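Acetyltransferase (Vibrio fischeri, PDB 3JVN) transfers an acetyl group, as GNAT-family enzymes do from acetyl-coenzyme A, to an acceptor that the structure alone does not show. Local coordinates at the interface of chains A and B. Sequence-based numbering; all coordinates share one arbitrary frame. Chains: chain A/B, Acetyltransferase.

The interface of chains A and B. Residues chain A 78, 88, 124, 126; chain B 78, 88, 124, 126.
A:Phe126 and B:Phe126 meet rim to rim near the two-fold axis relating two GNAT-family acetyltransferase chains, in an interface between beta strands that may or may not reflect the dimer in solution. The rings arrive from opposite directions, and CZ of A:Phe126 is 3.9 Å from CZ of B:Phe126. Each CZ lies at the edge of the other ring, in its plane, although the planes are turned about 57° apart; this is an edge-on meeting and not a stack. These two residues bury the most surface in the patch, 68 and 69 Å².

The tightly packed part is one face of each ring, where side chains of the partner gather. A:Met88, a selenomethionine, comes from strand 86-96; its chain runs extended beyond CG (chi2 -172°), carrying the terminal methyl to a place almost directly above CZ of B:Phe126, with CE 3.9 Å from CZ. On this same face, A:Leu78 slides past the ring in the opposite direction, lying towards CE2, and sets CD2 4.2 Å from CE2 of B:Phe126. Also on this face, but towards CE1, CG of A:Glu124 lies 3.8 Å from CE1 of B:Phe126; both it and the leucine branch stand slightly outboard of the ring rim. The twin methyl, leucine branch and methylene of chain B lie on one face of A:Phe126.

Beside the ring pair, on the leucine side, the backbones come together: A:Leu78 and B:Leu78, in strands 67-79, form an antiparallel beta bridge with CA of A:Leu78 4.0 Å from CA of B:Leu78.

Contact is looser around the glutamate ends. A:Glu124 touches with its aliphatic part, and with the chain bent at chi2 (-49°), the carboxylate points away from both rings. OE1 of A:Glu124 stays 4.6 Å from CE1 of B:Phe126, farther than the methylene, and this end may lie towards solvent.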
loop_
_atom_site.group_PDB
_atom_site.type_symbol
_atom_site.label_atom_id
_atom_site.label_comp_id
_atom_site.label_asym_id
_atom_site.label_seq_id
_atom_site.Cartn_x
_atom_site.Cartn_y
_atom_site.Cartn_z
ATOM N N LEU A 78 4.518 -5.619 0.545
ATOM C CA LEU A 78 3.244 -5.913 1.159
ATOM C C LEU A 78 3.229 -7.441 1.240
ATOM O O LEU A 78 3.100 -8.138 0.231
ATOM C CB LEU A 78 2.109 -5.411 0.278
ATOM C CG LEU A 78 0.703 -5.767 0.749
ATOM C CD1 LEU A 78 0.378 -4.980 2.008
ATOM C CD2 LEU A 78 -0.294 -5.444 -0.353
HETATM N N MSE A 88 6.510 -2.653 -3.499
HETATM C CA MSE A 88 6.071 -1.276 -3.342
HETATM C C MSE A 88 7.228 -0.475 -2.792
HETATM O O MSE A 88 8.286 -1.024 -2.481
HETATM C CB MSE A 88 4.890 -1.189 -2.378
HETATM C CG MSE A 88 3.734 -2.101 -2.712
HETATM SE SE MSE A 88 2.225 -1.712 -1.581
HETATM C CE MSE A 88 0.925 -2.871 -2.414
ATOM N N GLU A 124 2.869 0.064 -5.974
ATOM C CA GLU A 124 2.340 1.210 -5.234
ATOM C C GLU A 124 3.436 2.101 -4.645
ATOM O O GLU A 124 4.489 1.613 -4.240
ATOM C CB GLU A 124 1.419 0.730 -4.105
ATOM C CG GLU A 124 0.161 0.003 -4.576
ATOM C CD GLU A 124 -0.579 0.759 -5.666
ATOM O OE1 GLU A 124 -0.745 1.991 -5.512
ATOM O OE2 GLU A 124 -1.005 0.123 -6.664
ATOM N N PHE A 126 4.024 5.351 -1.818
ATOM C CA PHE A 126 3.527 6.200 -0.737
ATOM C C PHE A 126 4.503 7.337 -0.479
ATOM O O PHE A 126 5.650 7.092 -0.118
ATOM C CB PHE A 126 3.382 5.377 0.543
ATOM C CG PHE A 126 2.483 4.195 0.402
ATOM C CD1 PHE A 126 1.106 4.357 0.367
ATOM C CD2 PHE A 126 3.018 2.914 0.275
ATOM C CE1 PHE A 126 0.275 3.260 0.208
ATOM C CE2 PHE A 126 2.197 1.812 0.117
ATOM C CZ PHE A 126 0.822 1.981 0.081
ATOM N N LEU B 78 2.975 -4.152 5.119
ATOM C CA LEU B 78 3.988 -3.518 4.307
ATOM C C LEU B 78 5.249 -3.615 5.168
ATOM O O LEU B 78 5.389 -2.932 6.185
ATOM C CB LEU B 78 3.622 -2.063 4.054
ATOM C CG LEU B 78 4.670 -1.239 3.312
ATOM C CD1 LEU B 78 4.751 -1.708 1.868
ATOM C CD2 LEU B 78 4.291 0.232 3.374
HETATM N N MSE B 88 -2.032 -3.186 6.883
HETATM C CA MSE B 88 -2.887 -2.876 5.749
HETATM C C MSE B 88 -3.721 -4.098 5.442
HETATM O O MSE B 88 -3.551 -5.151 6.060
HETATM C CB MSE B 88 -2.052 -2.512 4.523
HETATM C CG MSE B 88 -1.030 -1.426 4.756
HETATM SE SE MSE B 88 -0.231 -0.889 3.088
HETATM C CE MSE B 88 0.813 0.603 3.729
ATOM N N GLU B 124 -3.926 1.315 5.175
ATOM C CA GLU B 124 -4.292 1.336 3.758
ATOM C C GLU B 124 -5.156 0.142 3.345
ATOM O O GLU B 124 -4.990 -0.960 3.862
ATOM C CB GLU B 124 -3.030 1.371 2.887
ATOM C CG GLU B 124 -2.180 2.629 3.051
ATOM C CD GLU B 124 -2.998 3.906 2.963
ATOM O OE1 GLU B 124 -3.844 3.993 2.043
ATOM O OE2 GLU B 124 -2.786 4.821 3.798
ATOM N N PHE B 126 -6.670 -1.901 -0.181
ATOM C CA PHE B 126 -6.654 -2.123 -1.626
ATOM C C PHE B 126 -7.820 -3.011 -2.029
ATOM O O PHE B 126 -7.904 -4.153 -1.586
ATOM C CB PHE B 126 -5.350 -2.810 -2.031
ATOM C CG PHE B 126 -4.123 -2.056 -1.641
ATOM C CD1 PHE B 126 -3.734 -0.931 -2.353
ATOM C CD2 PHE B 126 -3.369 -2.456 -0.540
ATOM C CE1 PHE B 126 -2.610 -0.216 -1.972
ATOM C CE2 PHE B 126 -2.244 -1.750 -0.152
ATOM C CZ PHE B 126 -1.861 -0.626 -0.866
#